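Local coordinates for octaprenyl-diphosphate synthase (Bacteroides thetaiotaomicron, PDB 3RMG), which probably acts as a magnesium-dependent prenyltransferase that joins isoprenoid diphosphates into longer chains, as members of the FPP/GGPP synthase family do, at residues D168-K173 with C209-D214; F217-S222 with K237-A242; A258-E263 with P268-R273. All blocks are in the same frame, centred on the assembly; numbering follows the deposited sequence.

Interaction 1: D168-K173 with C209-D214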
loop_
_atom_site.group_PDB
_atom_site.type_symbol
_atom_site.label_atom_id
_atom_site.label_comp_id
_atom_site.label_asym_id
_atom_site.label_seq_id
_atom_site.Cartn_x
_atom_site.Cartn_y
_atom_site.Cartn_z
ATOM N N ASP A 168 4.188 17.429 -17.438
ATOM C CA ASP A 168 5.006 16.815 -16.417
ATOM C C ASP A 168 4.153 15.989 -15.467
ATOM O O ASP A 168 4.525 14.885 -15.100
ATOM C CB ASP A 168 5.775 17.876 -15.636
ATOM C CG ASP A 168 6.850 17.275 -14.770
ATOM O OD1 ASP A 168 7.642 16.462 -15.297
ATOM O OD2 ASP A 168 6.901 17.603 -13.565
ATOM N N VAL A 169 3.011 16.531 -15.065
ATOM C CA VAL A 169 2.112 15.839 -14.147
ATOM C C VAL A 169 1.524 14.571 -14.770
ATOM O O VAL A 169 1.466 13.517 -14.130
ATOM C CB VAL A 169 0.936 16.749 -13.728
ATOM C CG1 VAL A 169 -0.073 15.963 -12.879
ATOM C CG2 VAL A 169 1.446 17.996 -12.993
ATOM N N ILE A 170 1.059 14.689 -16.010
ATOM C CA ILE A 170 0.606 13.524 -16.759
ATOM C C ILE A 170 1.712 12.449 -16.884
ATOM O O ILE A 170 1.473 11.265 -16.641
ATOM C CB ILE A 170 0.129 13.935 -18.156
ATOM C CG1 ILE A 170 -1.109 14.835 -18.056
ATOM C CG2 ILE A 170 -0.160 12.704 -18.999
ATOM C CD1 ILE A 170 -1.532 15.448 -19.413
ATOM N N ARG A 171 2.920 12.848 -17.212
ATOM C CA ARG A 171 4.005 11.905 -17.352
ATOM C C ARG A 171 4.289 11.204 -16.057
ATOM O O ARG A 171 4.722 10.088 -16.049
ATOM C CB ARG A 171 5.251 12.550 -17.937
ATOM C CG ARG A 171 5.165 12.713 -19.411
ATOM C CD ARG A 171 6.448 13.108 -20.048
ATOM N NE ARG A 171 6.574 14.541 -20.159
ATOM C CZ ARG A 171 6.190 15.270 -21.193
ATOM N NH1 ARG A 171 6.326 16.570 -21.111
ATOM N NH2 ARG A 171 5.982 14.726 -22.376
ATOM N N LYS A 172 4.064 11.888 -14.954
ATOM C CA LYS A 172 4.288 11.311 -13.650
ATOM C C LYS A 172 3.149 10.493 -13.111
ATOM O O LYS A 172 3.292 9.848 -12.119
ATOM C CB LYS A 172 4.668 12.384 -12.663
ATOM C CG LYS A 172 6.110 12.714 -12.741
ATOM C CD LYS A 172 6.341 14.167 -12.540
ATOM C CE LYS A 172 7.748 14.545 -12.874
ATOM N NZ LYS A 172 8.632 14.268 -11.732
ATOM N N LYS A 173 2.007 10.534 -13.760
ATOM C CA LYS A 173 0.885 9.772 -13.282
ATOM C C LYS A 173 0.216 8.839 -14.283
ATOM O O LYS A 173 0.586 7.713 -14.405
ATOM C CB LYS A 173 -0.130 10.718 -12.686
ATOM C CG LYS A 173 -1.158 10.081 -11.812
ATOM C CD LYS A 173 -2.073 11.150 -11.270
ATOM C CE LYS A 173 -3.415 10.607 -10.866
ATOM N NZ LYS A 173 -4.455 11.604 -11.107
ATOM N N CYS A 209 -1.887 10.663 -24.885
ATOM C CA CYS A 209 -3.099 10.839 -25.702
ATOM C C CYS A 209 -4.343 10.531 -24.857
ATOM O O CYS A 209 -5.328 11.264 -24.867
ATOM C CB CYS A 209 -3.094 9.909 -26.910
ATOM S SG CYS A 209 -1.831 10.248 -28.125
ATOM N N PHE A 210 -4.283 9.420 -24.142
ATOM C CA PHE A 210 -5.393 8.975 -23.332
ATOM C C PHE A 210 -5.787 10.041 -22.309
ATOM O O PHE A 210 -6.964 10.393 -22.192
ATOM C CB PHE A 210 -5.008 7.675 -22.633
ATOM C CG PHE A 210 -6.158 6.969 -21.981
ATOM C CD1 PHE A 210 -6.919 6.050 -22.692
ATOM C CD2 PHE A 210 -6.481 7.222 -20.651
ATOM C CE1 PHE A 210 -7.984 5.395 -22.089
ATOM C CE2 PHE A 210 -7.547 6.568 -20.038
ATOM C CZ PHE A 210 -8.299 5.655 -20.760
ATOM N N GLN A 211 -4.801 10.558 -21.576
ATOM C CA GLN A 211 -5.066 11.532 -20.514
ATOM C C GLN A 211 -5.641 12.845 -21.040
ATOM O O GLN A 211 -6.567 13.392 -20.459
ATOM C CB GLN A 211 -3.802 11.832 -19.716
ATOM C CG GLN A 211 -4.090 12.678 -18.493
ATOM C CD GLN A 211 -5.219 12.084 -17.674
ATOM O OE1 GLN A 211 -5.108 10.966 -17.164
ATOM N NE2 GLN A 211 -6.317 12.820 -17.556
ATOM N N ILE A 212 -5.075 13.349 -22.131
ATOM C CA ILE A 212 -5.558 14.565 -22.759
ATOM C C ILE A 212 -6.981 14.365 -23.280
ATOM O O ILE A 212 -7.835 15.242 -23.123
ATOM C CB ILE A 212 -4.643 15.000 -23.906
ATOM C CG1 ILE A 212 -3.311 15.524 -23.361
ATOM C CG2 ILE A 212 -5.293 16.080 -24.719
ATOM C CD1 ILE A 212 -2.264 15.789 -24.477
ATOM N N LYS A 213 -7.238 13.210 -23.894
ATOM C CA LYS A 213 -8.596 12.860 -24.306
ATOM C C LYS A 213 -9.583 13.002 -23.152
ATOM O O LYS A 213 -10.632 13.616 -23.299
ATOM C CB LYS A 213 -8.653 11.432 -24.847
ATOM C CG LYS A 213 -8.510 11.332 -26.351
ATOM C CD LYS A 213 -9.848 11.534 -27.059
ATOM C CE LYS A 213 -10.210 13.007 -27.163
ATOM N NZ LYS A 213 -11.345 13.242 -28.106
ATOM N N ASP A 214 -9.245 12.415 -22.011
ATOM C CA ASP A 214 -10.088 12.493 -20.833
ATOM C C ASP A 214 -10.301 13.918 -20.342
ATOM O O ASP A 214 -11.391 14.257 -19.897
ATOM C CB ASP A 214 -9.497 11.666 -19.694
ATOM C CG ASP A 214 -10.214 10.355 -19.500
ATOM O OD1 ASP A 214 -11.176 10.088 -20.254
ATOM O OD2 ASP A 214 -9.824 9.599 -18.586
#
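In the helical core of the isoprenoid synthase fold, one turn before the second aspartate-rich motif, Ile170 of helix 163-172 packs against Gln211 of helix 193-217. The isoleucine lays two branches on the aliphatic half of the glutamine: CG1 lies 3.7 Å from Gln211 CG, and CG2 sits 3.8 Å from Gln211 CB. With CG1 beside the backbone N and anti to the carbonyl carbon (chi1 -65°), the chain is carried on toward Ile212, and Ile170 CD1 meets Ile212 CG1 at 4.3 Å. A beta-branched side chain suits this buried spot, since its two arms touch different carbons. An alanine in place of Ile170 is likely to open a gap beside Gln211 CG and Ile212, leaving the glutamine stem freer to shift. Gln211 is apolar near its backbone and polar at its tip. Its CG stands anti to the backbone N (chi1 -172°), and a bend at chi2 turns the amide away from the isoleucine, so that OE1 bonds to Thr174 OG1 and NE2 to Asp215 OD1. Both ends of the amide are thereby used, which fixes its rotation. Ile208 and helix 283-302 extend the apolar surroundings. The Gln211-Thr174 bond joins what match the FQ (Phe210-Gln211) and KT (Lys173-Thr174) motifs of trans-prenyltransferases, beside the second aspartate-rich motif, which in relatives takes part in magnesium and diphosphate binding.

Interaction 2: F217-S222 with K237-A242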
loop_
_atom_site.group_PDB
_atom_site.type_symbol
_atom_site.label_atom_id
_atom_site.label_comp_id
_atom_site.label_asym_id
_atom_site.label_seq_id
_atom_site.Cartn_x
_atom_site.Cartn_y
_atom_site.Cartn_z
ATOM N N PHE A 217 -13.033 15.650 -22.347
ATOM C CA PHE A 217 -14.367 15.224 -21.938
ATOM C C PHE A 217 -14.961 16.112 -20.852
ATOM O O PHE A 217 -16.161 16.371 -20.852
ATOM C CB PHE A 217 -14.356 13.774 -21.450
ATOM C CG PHE A 217 -14.105 12.771 -22.538
ATOM C CD1 PHE A 217 -13.557 11.532 -22.242
ATOM C CD2 PHE A 217 -14.407 13.073 -23.858
ATOM C CE1 PHE A 217 -13.324 10.604 -23.238
ATOM C CE2 PHE A 217 -14.176 12.152 -24.862
ATOM C CZ PHE A 217 -13.634 10.912 -24.550
ATOM N N ASP A 218 -14.131 16.575 -19.925
ATOM C CA ASP A 218 -14.624 17.370 -18.797
ATOM C C ASP A 218 -15.290 18.686 -19.218
ATOM O O ASP A 218 -16.090 19.257 -18.479
ATOM C CB ASP A 218 -13.497 17.662 -17.822
ATOM C CG ASP A 218 -14.005 18.052 -16.460
ATOM O OD1 ASP A 218 -13.578 19.106 -15.946
ATOM O OD2 ASP A 218 -14.838 17.303 -15.907
ATOM N N TYR A 219 -14.952 19.168 -20.407
ATOM C CA TYR A 219 -15.549 20.390 -20.932
ATOM C C TYR A 219 -16.912 20.127 -21.600
ATOM O O TYR A 219 -17.376 20.937 -22.404
ATOM C CB TYR A 219 -14.588 21.048 -21.930
ATOM C CG TYR A 219 -13.268 21.485 -21.325
ATOM C CD1 TYR A 219 -12.954 22.830 -21.203
ATOM C CD2 TYR A 219 -12.337 20.555 -20.875
ATOM C CE1 TYR A 219 -11.753 23.241 -20.656
ATOM C CE2 TYR A 219 -11.133 20.957 -20.318
ATOM C CZ TYR A 219 -10.846 22.305 -20.211
ATOM O OH TYR A 219 -9.650 22.735 -19.667
ATOM N N PHE A 220 -17.543 18.999 -21.264
ATOM C CA PHE A 220 -18.812 18.590 -21.887
ATOM C C PHE A 220 -19.723 17.814 -20.933
ATOM O O PHE A 220 -19.257 17.140 -20.013
ATOM C CB PHE A 220 -18.559 17.754 -23.142
ATOM C CG PHE A 220 -17.842 18.496 -24.233
ATOM C CD1 PHE A 220 -18.541 19.041 -25.290
ATOM C CD2 PHE A 220 -16.468 18.642 -24.202
ATOM C CE1 PHE A 220 -17.884 19.721 -26.298
ATOM C CE2 PHE A 220 -15.805 19.319 -25.205
ATOM C CZ PHE A 220 -16.512 19.860 -26.254
ATOM N N ASP A 221 -21.027 17.898 -21.179
ATOM C CA ASP A 221 -22.034 17.364 -20.257
ATOM C C ASP A 221 -22.113 15.840 -20.203
ATOM O O ASP A 221 -21.929 15.242 -19.142
ATOM C CB ASP A 221 -23.407 17.933 -20.603
ATOM C CG ASP A 221 -23.428 19.445 -20.576
ATOM O OD1 ASP A 221 -23.929 20.042 -21.553
ATOM O OD2 ASP A 221 -22.936 20.034 -19.583
ATOM N N SER A 222 -22.402 15.219 -21.345
ATOM C CA SER A 222 -22.626 13.775 -21.406
ATOM C C SER A 222 -23.142 13.235 -20.072
ATOM O O SER A 222 -24.167 13.690 -19.562
ATOM C CB SER A 222 -21.352 13.032 -21.834
ATOM O OG SER A 222 -20.307 13.190 -20.888
ATOM N N LYS A 237 -8.116 22.087 -11.050
ATOM C CA LYS A 237 -7.268 21.792 -12.200
ATOM C C LYS A 237 -7.596 22.602 -13.450
ATOM O O LYS A 237 -8.757 22.728 -13.837
ATOM C CB LYS A 237 -7.328 20.295 -12.530
ATOM C CG LYS A 237 -7.038 19.380 -11.348
ATOM C CD LYS A 237 -7.568 17.977 -11.604
ATOM C CE LYS A 237 -7.565 17.141 -10.333
ATOM N NZ LYS A 237 -8.348 15.890 -10.524
ATOM N N LEU A 238 -6.554 23.134 -14.079
ATOM C CA LEU A 238 -6.657 23.755 -15.392
ATOM C C LEU A 238 -5.939 22.889 -16.433
ATOM O O LEU A 238 -4.704 22.814 -16.443
ATOM C CB LEU A 238 -6.031 25.153 -15.376
ATOM C CG LEU A 238 -6.700 26.248 -14.548
ATOM C CD1 LEU A 238 -5.961 27.559 -14.742
ATOM C CD2 LEU A 238 -8.162 26.393 -14.937
ATOM N N THR A 239 -6.711 22.251 -17.309
ATOM C CA THR A 239 -6.157 21.302 -18.263
ATOM C C THR A 239 -5.847 21.962 -19.600
ATOM O O THR A 239 -6.156 23.128 -19.817
ATOM C CB THR A 239 -7.092 20.089 -18.475
ATOM O OG1 THR A 239 -8.298 20.514 -19.120
ATOM C CG2 THR A 239 -7.428 19.410 -17.141
ATOM N N LEU A 240 -5.242 21.200 -20.502
ATOM C CA LEU A 240 -4.646 21.771 -21.701
ATOM C C LEU A 240 -5.505 22.825 -22.393
ATOM O O LEU A 240 -5.011 23.894 -22.740
ATOM C CB LEU A 240 -4.259 20.676 -22.705
ATOM C CG LEU A 240 -3.297 21.173 -23.785
ATOM C CD1 LEU A 240 -2.042 21.737 -23.130
ATOM C CD2 LEU A 240 -2.949 20.081 -24.795
ATOM N N PRO A 241 -6.787 22.517 -22.627
ATOM C CA PRO A 241 -7.617 23.450 -23.402
ATOM C C PRO A 241 -7.673 24.843 -22.751
ATOM O O PRO A 241 -7.397 25.852 -23.405
ATOM C CB PRO A 241 -9.000 22.782 -23.393
ATOM C CG PRO A 241 -8.738 21.333 -23.051
ATOM C CD PRO A 241 -7.545 21.352 -22.143
ATOM N N ALA A 242 -8.022 24.884 -21.469
ATOM C CA ALA A 242 -8.044 26.132 -20.725
ATOM C C ALA A 242 -6.690 26.818 -20.838
ATOM O O ALA A 242 -6.588 27.940 -21.338
ATOM C CB ALA A 242 -8.406 25.878 -19.255
#
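The phenolic oxygen of Tyr219 is gripped by two groups of the opposite segment: it donates to Thr239 OG1, with OH and OG1 2.7 Å apart, and accepts from the backbone N-H of Ala242, whose N lies 3.2 Å from OH with an angle of 153° at the hydrogen. In this all-helical isoprenoid synthase fold, the tyrosine directly follows the second aspartate-rich motif, Asp214 to Asp218, in a type I turn from Phe217 to Phe220, and reaches across to the start of helix 240-249. Amides in the first turn of a helix have no carbonyl one turn back to bond with; here the tyrosine hydroxyl serves that of Ala242. Thr239 occupies the N-cap position but makes no capping bond with its side chain. With chi1 at 67°, its OG1 lies between the backbone N and the carbonyl carbon, and it meets the tyrosine at the ring edge, in the ring plane. Pro241, lacking an N-H, fits this first turn, and its ring crosses one face of the tyrosine: Pro241 CB makes a CH-pi contact over that face, 28° off the ring normal, and lies 3.7 Å from Tyr219 CZ. Ile275 and Thr278 of helix 268-280 also touch Tyr219, so the aromatic ring is buried among helices. Ala242, small enough to sit close by, brings its CB to 3.4 Å from Tyr219 OH, while Pro241 CG rests 3.7 Å from Tyr219 CE2.

Interaction 3: A258-E263 with P268-R273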
loop_
_atom_site.group_PDB
_atom_site.type_symbol
_atom_site.label_atom_id
_atom_site.label_comp_id
_atom_site.label_asym_id
_atom_site.label_seq_id
_atom_site.Cartn_x
_atom_site.Cartn_y
_atom_site.Cartn_z
ATOM N N ALA A 258 -9.486 31.896 -13.410
ATOM C CA ALA A 258 -8.483 30.838 -13.321
ATOM C C ALA A 258 -7.795 30.872 -11.958
ATOM O O ALA A 258 -7.627 29.837 -11.302
ATOM C CB ALA A 258 -7.463 30.973 -14.445
ATOM N N PHE A 259 -7.402 32.071 -11.540
ATOM C CA PHE A 259 -6.866 32.279 -10.207
ATOM C C PHE A 259 -7.825 31.649 -9.195
ATOM O O PHE A 259 -7.403 30.982 -8.250
ATOM C CB PHE A 259 -6.712 33.780 -9.963
ATOM C CG PHE A 259 -6.009 34.132 -8.681
ATOM C CD1 PHE A 259 -4.731 34.671 -8.704
ATOM C CD2 PHE A 259 -6.635 33.952 -7.453
ATOM C CE1 PHE A 259 -4.083 35.012 -7.527
ATOM C CE2 PHE A 259 -5.992 34.288 -6.272
ATOM C CZ PHE A 259 -4.714 34.819 -6.311
ATOM N N LYS A 260 -9.120 31.847 -9.422
ATOM C CA LYS A 260 -10.164 31.350 -8.525
ATOM C C LYS A 260 -10.303 29.828 -8.526
ATOM O O LYS A 260 -10.541 29.217 -7.483
ATOM C CB LYS A 260 -11.511 31.981 -8.882
ATOM C CG LYS A 260 -11.746 33.360 -8.284
ATOM C CD LYS A 260 -13.225 33.703 -8.331
ATOM C CE LYS A 260 -13.670 34.372 -7.049
ATOM N NZ LYS A 260 -15.063 33.975 -6.693
ATOM N N VAL A 261 -10.182 29.222 -9.704
ATOM C CA VAL A 261 -10.251 27.771 -9.832
ATOM C C VAL A 261 -9.124 27.108 -9.052
ATOM O O VAL A 261 -9.356 26.211 -8.235
ATOM C CB VAL A 261 -10.140 27.343 -11.304
ATOM C CG1 VAL A 261 -10.086 25.825 -11.413
ATOM C CG2 VAL A 261 -11.297 27.910 -12.112
ATOM N N LYS A 262 -7.899 27.553 -9.320
ATOM C CA LYS A 262 -6.726 27.052 -8.612
ATOM C C LYS A 262 -6.862 27.332 -7.120
ATOM O O LYS A 262 -6.522 26.499 -6.286
ATOM C CB LYS A 262 -5.445 27.709 -9.146
ATOM C CG LYS A 262 -5.061 27.307 -10.568
ATOM N N GLU A 263 -7.368 28.515 -6.793
ATOM C CA GLU A 263 -7.465 28.945 -5.408
ATOM C C GLU A 263 -8.480 28.113 -4.630
ATOM O O GLU A 263 -8.524 28.167 -3.402
ATOM C CB GLU A 263 -7.835 30.425 -5.338
ATOM C CG GLU A 263 -7.515 31.059 -4.003
ATOM C CD GLU A 263 -6.050 30.922 -3.649
ATOM O OE1 GLU A 263 -5.202 31.154 -4.537
ATOM O OE2 GLU A 263 -5.747 30.584 -2.485
ATOM N N PRO A 268 -19.284 27.317 -9.002
ATOM C CA PRO A 268 -19.825 26.370 -9.983
ATOM C C PRO A 268 -20.307 27.078 -11.245
ATOM O O PRO A 268 -20.250 26.505 -12.332
ATOM C CB PRO A 268 -21.010 25.747 -9.244
ATOM C CG PRO A 268 -20.642 25.843 -7.806
ATOM C CD PRO A 268 -19.871 27.125 -7.664
ATOM N N ASP A 269 -20.776 28.312 -11.093
ATOM C CA ASP A 269 -21.265 29.090 -12.226
ATOM C C ASP A 269 -20.110 29.663 -13.039
ATOM O O ASP A 269 -20.123 29.619 -14.270
ATOM C CB ASP A 269 -22.181 30.217 -11.746
ATOM C CG ASP A 269 -23.362 29.707 -10.943
ATOM O OD1 ASP A 269 -23.409 29.965 -9.722
ATOM O OD2 ASP A 269 -24.243 29.047 -11.533
ATOM N N GLU A 270 -19.112 30.199 -12.344
ATOM C CA GLU A 270 -17.947 30.781 -13.000
ATOM C C GLU A 270 -17.240 29.752 -13.877
ATOM O O GLU A 270 -16.774 30.070 -14.970
ATOM C CB GLU A 270 -16.975 31.346 -11.963
ATOM C CG GLU A 270 -17.339 32.734 -11.463
ATOM C CD GLU A 270 -16.183 33.425 -10.768
ATOM O OE1 GLU A 270 -16.160 33.438 -9.519
ATOM O OE2 GLU A 270 -15.297 33.956 -11.470
ATOM N N ILE A 271 -17.165 28.519 -13.389
ATOM C CA ILE A 271 -16.518 27.443 -14.125
ATOM C C ILE A 271 -17.185 27.210 -15.488
ATOM O O ILE A 271 -16.505 27.132 -16.517
ATOM C CB ILE A 271 -16.477 26.155 -13.274
ATOM C CG1 ILE A 271 -15.291 26.222 -12.298
ATOM C CG2 ILE A 271 -16.399 24.928 -14.160
ATOM C CD1 ILE A 271 -15.449 25.372 -11.044
ATOM N N VAL A 272 -18.513 27.123 -15.498
ATOM C CA VAL A 272 -19.249 26.958 -16.746
ATOM C C VAL A 272 -18.846 28.040 -17.733
ATOM O O VAL A 272 -18.808 27.816 -18.942
ATOM C CB VAL A 272 -20.778 27.017 -16.529
ATOM C CG1 VAL A 272 -21.501 27.034 -17.863
ATOM C CG2 VAL A 272 -21.254 25.841 -15.679
ATOM N N ARG A 273 -18.540 29.218 -17.206
ATOM C CA ARG A 273 -18.215 30.364 -18.043
ATOM C C ARG A 273 -16.802 30.293 -18.595
ATOM O O ARG A 273 -16.571 30.592 -19.769
ATOM C CB ARG A 273 -18.403 31.667 -17.266
ATOM C CG ARG A 273 -19.808 32.243 -17.331
ATOM C CD ARG A 273 -19.928 33.467 -16.433
ATOM N NE ARG A 273 -20.097 33.094 -15.030
ATOM C CZ ARG A 273 -19.850 33.904 -14.006
ATOM N NH1 ARG A 273 -19.408 35.135 -14.222
ATOM N NH2 ARG A 273 -20.039 33.476 -12.765
#
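Lys260 and Glu270 set out from their helices in the same way, each with CG anti to its own carbonyl carbon and beside the backbone N (chi1 -83° and -82°), which points both chains across the space between the helices. Glu270 then runs extended beyond CG, whereas Lys260 bends at chi3 and chi4, and the two side chains cross at about a right angle. Their charged ends form a salt bridge, with Lys260 NZ 3.1 Å from Glu270 OE1; the same NZ has a further hydrogen bond to a residue adjoining the segments. The ammonium group comes to the glutamate oxygen almost end-on, on the extension of the C-O bond. The lysine stem also lies against the carboxylate, Lys260 CD being 3.2 Å from Glu270 OE1. Long, flexible side chains suit this partly exposed flank, because they can span the gap while keeping their charges near the solvent. Both residues also touch a crystal neighbour, so their outer torsions may owe something to lattice packing. The two segments belong to a helical hairpin: a short connection leads from helix 252-263 into helix 268-280, which runs back roughly antiparallel to it. Thr265 and Thr267 brace the connection, the former through OG1 to Lys260 O, the latter through OG1 to Glu270 N in the first turn of the second helix. On the buried flank Val261 CG2 approaches Ile271 CG1 at 4.3 Å, a looser apolar touch between two beta-branched residues. Their CA atoms are the nearest pair across the two segments, 7.6 Å apart. Met233 of the short helix 231-234 packs against both of these side chains, and Leu234 lies against Ile271.

Overall arrangement
The three contacts follow one another along the chain. Interactions 1 and 2, with centres about 13 Å apart, share the second aspartate-rich motif: Asp214 is the last residue of segment 209-214 and Asp218, held by the backbone of 231-232, lies in the turn of interaction 2, so both contacts lie close in sequence to the presumed metal site. Interaction 3 is more remote, its centre about 22 Å from that of interaction 1 and its nearest atoms about 12 Å away. It does meet interaction 2, at about 12 Å between centres: Leu238, two residues ahead of helix 240-249, places CD1 3.7 Å from Ala258 CB, and Leu238 CD2 also packs on Val261 CG1.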